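Gamma-glutamyl-gamma-aminobutyraldehyde dehydrogenase (Burkholderia cenocepacia, PDB 4LIH) probably oxidises aldehydes such as gamma-glutamyl-gamma-aminobutyraldehyde to the corresponding acids, with NAD(P)+ as the electron acceptor. Local coordinates at residues D291-F302 with F325-Y336; G367-A378 with E390-K401. All coordinates share one frame; numbering follows the deposited sequence.

In the fold
Both contacts lie in the part of the chain built on the mixed sheet that includes strands 280-283, 314-318, 388-395 and 411-417, their centres about 15 Å apart, and both are partly buried. Contact 1 pairs helices 290-302 and 319-333 through mostly buried alanines and aromatic rings, with one salt bridge at an exposed end. Contact 2 joins strands 372-375 and 388-395 by backbone hydrogen bonds, with a salt bridge on one face and the buried Phe-394 ring on the other; strand 388-395 is largely buried, while Arg-372 and the two ends reach the surface. The two meet directly: Pro-391 packs on Phe-302 and Tyr-336, and Val-374 lies against Val-330, so helix 319-333 belongs to one contact and covers the other.

Contact 1: D291-F302 with F325-Y336; sequences DRAAQTAAGAIF and FIEKLVAAARAY
Asp-291 opens the contact with a salt bridge to Lys-328, whose NZ meets OD1 at 2.6 Å on the syn side of the carboxylate, 25° out of its plane. The lysine chain runs extended and then bends at its last torsion (chi4 -59°), which turns the ammonium onto the acid. Ala-293 sets its methyl at the edge of the Phe-325 ring, CB to CE1 3.7 Å. Ala-294 puts its own over one face of that ring and also presses on Lys-328, the CB atoms only 3.4 Å apart, closer than ordinary carbon contact. One turn on, Ala-297 meets Leu-329 through CD1, and Ala-298 meets Ala-332 methyl to methyl, CB to CB 3.6 Å. Small residues at these positions let the helix axes approach to 8.2 Å at a crossing angle of -52°. Gly-299 takes the phenol of Tyr-336 against its backbone, OH to CA 3.2 Å, while a water joins that hydroxyl to the carbonyl O of Gln-295. Phe-302 closes the row: its CB lies over the Tyr-336 ring in a CH-pi contact, 3.7 Å from the centroid, and its CE2 touches Ala-333 CB. Leu-315 of strand 314-318 and Leu-412 of strand 411-417 lie beneath Leu-329, so the arrangement is a pair of alanine-lined helices packed on a sheet, as in the alpha/beta catalytic domain of aldehyde dehydrogenases.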
loop_
_atom_site.group_PDB
_atom_site.type_symbol
_atom_site.label_atom_id
_atom_site.label_comp_id
_atom_site.label_asym_id
_atom_site.label_seq_id
_atom_site.Cartn_x
_atom_site.Cartn_y
_atom_site.Cartn_z
ATOM N N ASP A 291 -7.501 -32.441 -21.835
ATOM C CA ASP A 291 -8.626 -33.031 -21.131
ATOM C C ASP A 291 -9.182 -32.105 -20.067
ATOM O O ASP A 291 -10.397 -31.878 -20.032
ATOM C CB ASP A 291 -8.243 -34.389 -20.523
ATOM C CG ASP A 291 -8.007 -35.416 -21.580
ATOM O OD1 ASP A 291 -8.911 -35.579 -22.419
ATOM O OD2 ASP A 291 -6.916 -36.022 -21.610
ATOM N N ARG A 292 -8.305 -31.563 -19.222
ATOM C CA ARG A 292 -8.752 -30.560 -18.233
ATOM C C ARG A 292 -9.359 -29.367 -18.950
ATOM O O ARG A 292 -10.412 -28.876 -18.557
ATOM C CB ARG A 292 -7.637 -30.089 -17.287
ATOM C CG ARG A 292 -8.146 -29.103 -16.220
ATOM C CD ARG A 292 -7.229 -28.995 -14.992
ATOM N NE ARG A 292 -5.972 -28.306 -15.273
ATOM C CZ ARG A 292 -5.832 -26.973 -15.340
ATOM N NH1 ARG A 292 -6.854 -26.207 -15.102
ATOM N NH2 ARG A 292 -4.652 -26.411 -15.620
ATOM N N ALA A 293 -8.707 -28.903 -20.007
ATOM C CA ALA A 293 -9.255 -27.771 -20.759
ATOM C C ALA A 293 -10.658 -28.043 -21.301
ATOM O O ALA A 293 -11.505 -27.157 -21.251
ATOM C CB ALA A 293 -8.305 -27.324 -21.865
ATOM N N ALA A 294 -10.917 -29.259 -21.827
ATOM C CA ALA A 294 -12.227 -29.592 -22.400
ATOM C C ALA A 294 -13.274 -29.701 -21.321
ATOM O O ALA A 294 -14.392 -29.219 -21.506
ATOM C CB ALA A 294 -12.182 -30.902 -23.183
ATOM N N GLN A 295 -12.923 -30.353 -20.207
ATOM C CA GLN A 295 -13.808 -30.440 -19.054
ATOM C C GLN A 295 -14.132 -29.088 -18.476
ATOM O O GLN A 295 -15.270 -28.831 -18.139
ATOM C CB GLN A 295 -13.229 -31.352 -17.976
ATOM C CG GLN A 295 -13.311 -32.818 -18.421
ATOM C CD GLN A 295 -12.476 -33.731 -17.593
ATOM O OE1 GLN A 295 -11.877 -33.315 -16.586
ATOM N NE2 GLN A 295 -12.386 -35.002 -18.026
ATOM N N THR A 296 -13.134 -28.229 -18.405
ATOM C CA THR A 296 -13.302 -26.856 -17.837
ATOM C C THR A 296 -14.104 -25.973 -18.800
ATOM O O THR A 296 -14.872 -25.128 -18.350
ATOM C CB THR A 296 -11.912 -26.263 -17.536
ATOM O OG1 THR A 296 -11.266 -27.119 -16.598
ATOM C CG2 THR A 296 -11.950 -24.866 -16.958
ATOM N N ALA A 297 -13.935 -26.168 -20.109
ATOM C CA ALA A 297 -14.725 -25.432 -21.118
ATOM C C ALA A 297 -16.210 -25.772 -21.011
ATOM O O ALA A 297 -17.069 -24.872 -21.134
ATOM C CB ALA A 297 -14.213 -25.691 -22.536
ATOM N N ALA A 298 -16.512 -27.050 -20.740
ATOM C CA ALA A 298 -17.876 -27.471 -20.447
ATOM C C ALA A 298 -18.374 -26.843 -19.175
ATOM O O ALA A 298 -19.478 -26.321 -19.182
ATOM C CB ALA A 298 -18.010 -28.995 -20.397
ATOM N N GLY A 299 -17.568 -26.847 -18.100
ATOM C CA GLY A 299 -18.010 -26.246 -16.839
ATOM C C GLY A 299 -18.234 -24.739 -16.966
ATOM O O GLY A 299 -19.102 -24.176 -16.328
ATOM N N ALA A 300 -17.477 -24.105 -17.845
ATOM C CA ALA A 300 -17.498 -22.660 -17.948
ATOM C C ALA A 300 -18.829 -22.168 -18.485
ATOM O O ALA A 300 -19.149 -21.028 -18.331
ATOM C CB ALA A 300 -16.347 -22.185 -18.834
ATOM N N ILE A 301 -19.555 -23.029 -19.175
ATOM C CA ILE A 301 -20.795 -22.668 -19.860
ATOM C C ILE A 301 -21.991 -23.430 -19.367
ATOM O O ILE A 301 -23.096 -23.014 -19.596
ATOM C CB ILE A 301 -20.633 -22.839 -21.412
ATOM C CG1 ILE A 301 -21.863 -22.346 -22.200
ATOM C CG2 ILE A 301 -20.309 -24.297 -21.816
ATOM C CD1 ILE A 301 -22.284 -20.902 -21.854
ATOM N N PHE A 302 -21.787 -24.572 -18.706
ATOM C CA PHE A 302 -22.910 -25.382 -18.270
ATOM C C PHE A 302 -23.128 -25.338 -16.766
ATOM O O PHE A 302 -24.237 -25.621 -16.329
ATOM C CB PHE A 302 -22.747 -26.846 -18.763
ATOM C CG PHE A 302 -22.568 -26.976 -20.259
ATOM C CD1 PHE A 302 -23.282 -26.204 -21.135
ATOM C CD2 PHE A 302 -21.689 -27.903 -20.775
ATOM C CE1 PHE A 302 -23.110 -26.319 -22.509
ATOM C CE2 PHE A 302 -21.517 -28.015 -22.120
ATOM C CZ PHE A 302 -22.246 -27.225 -22.995
ATOM N N PHE A 325 -10.511 -31.577 -29.667
ATOM C CA PHE A 325 -11.015 -30.798 -28.572
ATOM C C PHE A 325 -12.535 -30.887 -28.493
ATOM O O PHE A 325 -13.071 -31.118 -27.409
ATOM C CB PHE A 325 -10.582 -29.329 -28.670
ATOM C CG PHE A 325 -10.731 -28.592 -27.372
ATOM C CD1 PHE A 325 -9.778 -28.741 -26.370
ATOM C CD2 PHE A 325 -11.848 -27.846 -27.115
ATOM C CE1 PHE A 325 -9.918 -28.089 -25.154
ATOM C CE2 PHE A 325 -11.987 -27.182 -25.902
ATOM C CZ PHE A 325 -11.036 -27.311 -24.932
ATOM N N ILE A 326 -13.207 -30.724 -29.636
ATOM C CA ILE A 326 -14.666 -30.800 -29.701
ATOM C C ILE A 326 -15.111 -32.211 -29.251
ATOM O O ILE A 326 -16.042 -32.352 -28.460
ATOM C CB ILE A 326 -15.202 -30.407 -31.116
ATOM C CG1 ILE A 326 -15.026 -28.886 -31.345
ATOM C CG2 ILE A 326 -16.691 -30.743 -31.301
ATOM C CD1 ILE A 326 -15.295 -28.458 -32.796
ATOM N N GLU A 327 -14.423 -33.263 -29.711
ATOM C CA GLU A 327 -14.716 -34.600 -29.188
ATOM C C GLU A 327 -14.712 -34.645 -27.642
ATOM O O GLU A 327 -15.661 -35.140 -27.045
ATOM C CB GLU A 327 -13.777 -35.662 -29.770
ATOM C CG GLU A 327 -14.126 -37.075 -29.325
ATOM C CD GLU A 327 -13.151 -38.138 -29.827
ATOM O OE1 GLU A 327 -11.974 -37.819 -30.109
ATOM O OE2 GLU A 327 -13.546 -39.326 -29.846
ATOM N N LYS A 328 -13.672 -34.106 -27.007
ATOM C CA LYS A 328 -13.554 -34.115 -25.549
ATOM C C LYS A 328 -14.632 -33.263 -24.874
ATOM O O LYS A 328 -15.153 -33.631 -23.824
ATOM C CB LYS A 328 -12.144 -33.661 -25.122
ATOM C CG LYS A 328 -11.031 -34.643 -25.547
ATOM C CD LYS A 328 -9.655 -34.023 -25.346
ATOM C CE LYS A 328 -8.511 -34.966 -25.689
ATOM N NZ LYS A 328 -8.487 -36.224 -24.906
ATOM N N LEU A 329 -15.008 -32.169 -25.529
ATOM C CA LEU A 329 -16.062 -31.256 -25.083
ATOM C C LEU A 329 -17.430 -31.937 -25.059
ATOM O O LEU A 329 -18.203 -31.841 -24.075
ATOM C CB LEU A 329 -16.074 -30.057 -26.049
ATOM C CG LEU A 329 -16.944 -28.873 -25.794
ATOM C CD1 LEU A 329 -16.563 -28.180 -24.474
ATOM C CD2 LEU A 329 -16.779 -27.916 -26.972
ATOM N N VAL A 330 -17.748 -32.613 -26.152
ATOM C CA VAL A 330 -18.986 -33.356 -26.271
ATOM C C VAL A 330 -19.114 -34.423 -25.179
ATOM O O VAL A 330 -20.153 -34.556 -24.553
ATOM C CB VAL A 330 -19.116 -33.981 -27.670
ATOM C CG1 VAL A 330 -20.276 -34.968 -27.747
ATOM C CG2 VAL A 330 -19.287 -32.881 -28.704
ATOM N N ALA A 331 -18.040 -35.149 -24.953
ATOM C CA ALA A 331 -17.949 -36.110 -23.869
ATOM C C ALA A 331 -18.166 -35.416 -22.505
ATOM O O ALA A 331 -18.975 -35.859 -21.711
ATOM C CB ALA A 331 -16.598 -36.768 -23.903
ATOM N N ALA A 332 -17.456 -34.313 -22.270
ATOM C CA ALA A 332 -17.652 -33.518 -21.052
ATOM C C ALA A 332 -19.085 -33.013 -20.838
ATOM O O ALA A 332 -19.555 -32.965 -19.684
ATOM C CB ALA A 332 -16.714 -32.341 -21.040
ATOM N N ALA A 333 -19.744 -32.580 -21.913
ATOM C CA ALA A 333 -21.143 -32.081 -21.826
ATOM C C ALA A 333 -22.119 -33.100 -21.251
ATOM O O ALA A 333 -23.142 -32.713 -20.682
ATOM C CB ALA A 333 -21.641 -31.575 -23.184
ATOM N N ARG A 334 -21.798 -34.402 -21.365
ATOM C CA ARG A 334 -22.680 -35.473 -20.874
ATOM C C ARG A 334 -22.989 -35.396 -19.387
ATOM O O ARG A 334 -24.138 -35.663 -18.999
ATOM C CB ARG A 334 -22.132 -36.875 -21.222
ATOM N N ALA A 335 -22.016 -35.034 -18.562
ATOM C CA ALA A 335 -22.253 -34.948 -17.112
ATOM C C ALA A 335 -23.315 -33.914 -16.756
ATOM O O ALA A 335 -23.785 -33.853 -15.608
ATOM C CB ALA A 335 -20.966 -34.601 -16.400
ATOM N N TYR A 336 -23.652 -33.051 -17.714
ATOM C CA TYR A 336 -24.572 -31.950 -17.449
ATOM C C TYR A 336 -25.942 -32.218 -18.034
ATOM O O TYR A 336 -26.614 -31.290 -18.472
ATOM C CB TYR A 336 -24.036 -30.646 -18.008
ATOM C CG TYR A 336 -22.762 -30.212 -17.397
ATOM C CD1 TYR A 336 -21.554 -30.628 -17.896
ATOM C CD2 TYR A 336 -22.759 -29.385 -16.289
ATOM C CE1 TYR A 336 -20.361 -30.225 -17.315
ATOM C CE2 TYR A 336 -21.578 -28.977 -15.713
ATOM C CZ TYR A 336 -20.383 -29.388 -16.235
ATOM O OH TYR A 336 -19.227 -28.967 -15.620
HETATM O O HOH W 1 -16.803 -30.431 -16.442
#

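Contact 2: G367-A378 with E390-K401; sequences GRGEGRLVTGGA and EPTVFEVKPDAK
Arg-372 and Glu-395 face each other as an antiparallel hydrogen-bonded pair and add a salt bridge on the same side of the sheet. Arg-372 NH2 reaches Glu-395 OE1 at a short 2.5 Å, almost straight and in the guanidinium plane, while NE adds a weak bond to the same oxygen. The two flat groups stand 74° apart, and Val-374 CG2 lies over one guanidinium face. On the other side of the sheet the Phe-394 ring is held between Leu-373 CD1, 4.0 Å from its centroid, and Gly-367 CA over the opposite face at 3.9 Å. The phenylalanine CG lies beside its backbone N (chi1 -68°), bringing the ring against the backbone of Gly-367 near the end of helix 354-370. Between Leu-373 and Thr-375 the register shifts by one: Val-374 N and, weakly, Thr-375 N both bond to Val-393 O, a classic beta bulge. Past the bulge, Ala-378 N donates to Glu-390 OE1 at 2.9 Å, and Glu-390 N returns a bond to Ala-378 O. At the other end Glu-370 OE1 accepts from Lys-401 N at 2.8 Å and OE2 from Ile-402 N, so the carboxylate takes two backbone N-H groups at the start of helix 401-404, with Ala-400 at the N-cap position. A water links Glu-370 O to Lys-397 N. Lys-322 gives Glu-395 OE2 a second salt bridge. Strand 388-395 thus carries strand 372-375 along one edge and pairs in parallel with strand 411-417 along the other, while Ile-326 of helix 319-333 covers the face bearing Arg-372 and Glu-395 and Val-330 touches Val-374.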
loop_
_atom_site.group_PDB
_atom_site.type_symbol
_atom_site.label_atom_id
_atom_site.label_comp_id
_atom_site.label_asym_id
_atom_site.label_seq_id
_atom_site.Cartn_x
_atom_site.Cartn_y
_atom_site.Cartn_z
ATOM N N GLY A 367 -29.313 -20.586 -33.637
ATOM C CA GLY A 367 -28.065 -21.341 -33.780
ATOM C C GLY A 367 -28.166 -22.442 -34.833
ATOM O O GLY A 367 -27.214 -22.674 -35.618
ATOM N N ARG A 368 -29.306 -23.134 -34.846
ATOM C CA ARG A 368 -29.538 -24.220 -35.805
ATOM C C ARG A 368 -29.437 -23.715 -37.222
ATOM O O ARG A 368 -28.991 -24.440 -38.102
ATOM C CB ARG A 368 -30.906 -24.859 -35.627
ATOM C CG ARG A 368 -31.039 -25.758 -34.425
ATOM C CD ARG A 368 -32.430 -26.358 -34.418
ATOM N NE ARG A 368 -32.727 -26.891 -33.106
ATOM C CZ ARG A 368 -32.427 -28.107 -32.696
ATOM N NH1 ARG A 368 -31.843 -28.970 -33.525
ATOM N NH2 ARG A 368 -32.725 -28.454 -31.454
ATOM N N GLY A 369 -29.869 -22.488 -37.455
ATOM C CA GLY A 369 -29.799 -21.900 -38.789
ATOM C C GLY A 369 -28.414 -21.415 -39.219
ATOM O O GLY A 369 -28.060 -21.482 -40.413
ATOM N N GLU A 370 -27.633 -20.919 -38.265
ATOM C CA GLU A 370 -26.380 -20.210 -38.568
ATOM C C GLU A 370 -25.125 -20.972 -38.241
ATOM O O GLU A 370 -24.065 -20.546 -38.593
ATOM C CB GLU A 370 -26.349 -18.824 -37.880
ATOM C CG GLU A 370 -26.213 -18.851 -36.377
ATOM C CD GLU A 370 -26.411 -17.476 -35.714
ATOM O OE1 GLU A 370 -26.423 -16.396 -36.394
ATOM O OE2 GLU A 370 -26.529 -17.484 -34.481
ATOM N N GLY A 371 -25.250 -22.135 -37.634
ATOM C CA GLY A 371 -24.122 -22.922 -37.228
ATOM C C GLY A 371 -24.381 -24.412 -37.306
ATOM O O GLY A 371 -25.499 -24.859 -37.641
ATOM N N ARG A 372 -23.331 -25.167 -36.992
ATOM C CA ARG A 372 -23.443 -26.620 -36.855
ATOM C C ARG A 372 -23.768 -27.046 -35.419
ATOM O O ARG A 372 -23.008 -26.756 -34.519
ATOM C CB ARG A 372 -22.140 -27.280 -37.290
ATOM C CG ARG A 372 -22.239 -28.808 -37.289
ATOM C CD ARG A 372 -20.980 -29.442 -37.857
ATOM N NE ARG A 372 -19.793 -29.208 -37.026
ATOM C CZ ARG A 372 -19.279 -30.043 -36.110
ATOM N NH1 ARG A 372 -19.842 -31.220 -35.831
ATOM N NH2 ARG A 372 -18.175 -29.686 -35.451
ATOM N N LEU A 373 -24.874 -27.761 -35.223
ATOM C CA LEU A 373 -25.226 -28.288 -33.895
ATOM C C LEU A 373 -24.320 -29.459 -33.558
ATOM O O LEU A 373 -24.315 -30.491 -34.269
ATOM C CB LEU A 373 -26.684 -28.737 -33.824
ATOM C CG LEU A 373 -27.169 -29.299 -32.471
ATOM C CD1 LEU A 373 -27.204 -28.253 -31.352
ATOM C CD2 LEU A 373 -28.555 -29.905 -32.653
ATOM N N VAL A 374 -23.575 -29.323 -32.466
ATOM C CA VAL A 374 -22.602 -30.346 -32.116
ATOM C C VAL A 374 -23.224 -31.319 -31.131
ATOM O O VAL A 374 -23.018 -32.561 -31.232
ATOM C CB VAL A 374 -21.313 -29.715 -31.528
ATOM C CG1 VAL A 374 -20.380 -30.791 -31.001
ATOM C CG2 VAL A 374 -20.602 -28.879 -32.590
ATOM N N THR A 375 -23.940 -30.767 -30.150
ATOM C CA THR A 375 -24.623 -31.592 -29.190
ATOM C C THR A 375 -25.746 -30.831 -28.502
ATOM O O THR A 375 -25.775 -29.579 -28.454
ATOM C CB THR A 375 -23.653 -32.187 -28.135
ATOM O OG1 THR A 375 -24.302 -33.251 -27.416
ATOM C CG2 THR A 375 -23.193 -31.119 -27.168
ATOM N N GLY A 376 -26.695 -31.598 -27.982
ATOM C CA GLY A 376 -27.804 -31.020 -27.223
ATOM C C GLY A 376 -28.842 -30.323 -28.053
ATOM O O GLY A 376 -29.168 -30.763 -29.161
ATOM N N GLY A 377 -29.362 -29.223 -27.519
ATOM C CA GLY A 377 -30.270 -28.373 -28.238
ATOM C C GLY A 377 -31.756 -28.561 -27.965
ATOM O O GLY A 377 -32.533 -27.885 -28.565
ATOM N N ALA A 378 -32.157 -29.485 -27.094
ATOM C CA ALA A 378 -33.587 -29.774 -26.858
ATOM C C ALA A 378 -34.055 -29.375 -25.448
ATOM O O ALA A 378 -33.310 -29.529 -24.484
ATOM C CB ALA A 378 -33.836 -31.265 -27.062
ATOM N N GLU A 390 -31.158 -29.113 -22.491
ATOM C CA GLU A 390 -29.889 -29.819 -22.580
ATOM C C GLU A 390 -28.687 -28.868 -22.718
ATOM O O GLU A 390 -28.815 -27.787 -23.293
ATOM C CB GLU A 390 -29.877 -30.771 -23.769
ATOM C CG GLU A 390 -30.862 -31.916 -23.712
ATOM C CD GLU A 390 -31.036 -32.615 -25.051
ATOM O OE1 GLU A 390 -30.933 -31.961 -26.115
ATOM O OE2 GLU A 390 -31.227 -33.848 -25.025
ATOM N N PRO A 391 -27.500 -29.302 -22.242
ATOM C CA PRO A 391 -26.291 -28.523 -22.585
ATOM C C PRO A 391 -26.026 -28.595 -24.084
ATOM O O PRO A 391 -25.994 -29.691 -24.661
ATOM C CB PRO A 391 -25.194 -29.214 -21.786
ATOM C CG PRO A 391 -25.665 -30.630 -21.684
ATOM C CD PRO A 391 -27.161 -30.567 -21.573
ATOM N N THR A 392 -25.861 -27.425 -24.710
ATOM C CA THR A 392 -25.924 -27.301 -26.164
ATOM C C THR A 392 -24.671 -26.637 -26.705
ATOM O O THR A 392 -24.242 -25.619 -26.176
ATOM C CB THR A 392 -27.153 -26.473 -26.539
ATOM O OG1 THR A 392 -28.345 -27.158 -26.082
ATOM C CG2 THR A 392 -27.255 -26.236 -28.013
ATOM N N VAL A 393 -24.104 -27.209 -27.764
ATOM C CA VAL A 393 -22.910 -26.665 -28.384
ATOM C C VAL A 393 -23.153 -26.481 -29.863
ATOM O O VAL A 393 -23.655 -27.394 -30.511
ATOM C CB VAL A 393 -21.706 -27.621 -28.188
ATOM C CG1 VAL A 393 -20.447 -27.062 -28.807
ATOM C CG2 VAL A 393 -21.470 -27.905 -26.712
ATOM N N PHE A 394 -22.814 -25.296 -30.374
ATOM C CA PHE A 394 -22.709 -25.025 -31.816
ATOM C C PHE A 394 -21.298 -24.635 -32.263
ATOM O O PHE A 394 -20.532 -24.002 -31.531
ATOM C CB PHE A 394 -23.576 -23.841 -32.198
ATOM C CG PHE A 394 -25.051 -24.111 -32.090
ATOM C CD1 PHE A 394 -25.716 -24.731 -33.134
ATOM C CD2 PHE A 394 -25.757 -23.743 -30.970
ATOM C CE1 PHE A 394 -27.070 -24.952 -33.058
ATOM C CE2 PHE A 394 -27.119 -23.992 -30.861
ATOM C CZ PHE A 394 -27.777 -24.612 -31.908
ATOM N N GLU A 395 -21.009 -24.950 -33.518
ATOM C CA GLU A 395 -19.804 -24.434 -34.185
ATOM C C GLU A 395 -20.275 -23.277 -35.056
ATOM O O GLU A 395 -21.158 -23.457 -35.881
ATOM C CB GLU A 395 -19.120 -25.546 -34.993
ATOM C CG GLU A 395 -17.788 -25.095 -35.543
ATOM C CD GLU A 395 -16.970 -26.200 -36.143
ATOM O OE1 GLU A 395 -17.374 -27.374 -36.085
ATOM O OE2 GLU A 395 -15.932 -25.850 -36.707
ATOM N N VAL A 396 -19.741 -22.085 -34.832
ATOM C CA VAL A 396 -20.224 -20.872 -35.536
ATOM C C VAL A 396 -19.063 -20.011 -35.929
ATOM O O VAL A 396 -17.926 -20.163 -35.415
ATOM C CB VAL A 396 -21.229 -19.992 -34.691
ATOM C CG1 VAL A 396 -22.622 -20.632 -34.603
ATOM C CG2 VAL A 396 -20.693 -19.670 -33.303
ATOM N N LYS A 397 -19.332 -19.108 -36.864
ATOM C CA LYS A 397 -18.457 -17.987 -37.136
ATOM C C LYS A 397 -18.575 -16.957 -36.014
ATOM O O LYS A 397 -19.580 -16.871 -35.303
ATOM C CB LYS A 397 -18.869 -17.283 -38.442
ATOM C CG LYS A 397 -18.703 -18.049 -39.730
ATOM C CD LYS A 397 -19.150 -17.098 -40.828
ATOM C CE LYS A 397 -19.154 -17.705 -42.215
ATOM N NZ LYS A 397 -19.664 -16.628 -43.099
ATOM N N PRO A 398 -17.551 -16.122 -35.873
ATOM C CA PRO A 398 -17.592 -15.203 -34.756
ATOM C C PRO A 398 -18.616 -14.103 -34.829
ATOM O O PRO A 398 -18.887 -13.498 -33.803
ATOM C CB PRO A 398 -16.178 -14.650 -34.708
ATOM C CG PRO A 398 -15.610 -14.880 -36.034
ATOM C CD PRO A 398 -16.253 -16.121 -36.549
ATOM N N ASP A 399 -19.176 -13.835 -36.012
ATOM C CA ASP A 399 -20.232 -12.814 -36.173
ATOM C C ASP A 399 -21.653 -13.374 -36.101
ATOM O O ASP A 399 -22.597 -12.630 -36.280
ATOM C CB ASP A 399 -20.043 -12.028 -37.479
ATOM C CG ASP A 399 -19.865 -12.926 -38.703
ATOM O OD1 ASP A 399 -20.191 -14.136 -38.637
ATOM O OD2 ASP A 399 -19.393 -12.423 -39.757
ATOM N N ALA A 400 -21.811 -14.663 -35.768
ATOM C CA ALA A 400 -23.135 -15.295 -35.646
ATOM C C ALA A 400 -23.887 -14.636 -34.509
ATOM O O ALA A 400 -23.279 -14.140 -33.563
ATOM C CB ALA A 400 -23.010 -16.795 -35.368
ATOM N N LYS A 401 -25.211 -14.616 -34.611
ATOM C CA LYS A 401 -26.042 -14.075 -33.542
ATOM C C LYS A 401 -25.709 -14.687 -32.186
ATOM O O LYS A 401 -25.513 -13.937 -31.215
ATOM C CB LYS A 401 -27.539 -14.265 -33.840
ATOM C CG LYS A 401 -28.457 -13.499 -32.904
ATOM C CD LYS A 401 -29.907 -13.738 -33.257
ATOM C CE LYS A 401 -30.815 -12.828 -32.474
ATOM N NZ LYS A 401 -32.226 -12.944 -32.931
HETATM O O HOH W 2 -21.914 -19.029 -38.173
HETATM O O HOH W 3 -25.619 -32.342 -24.892
#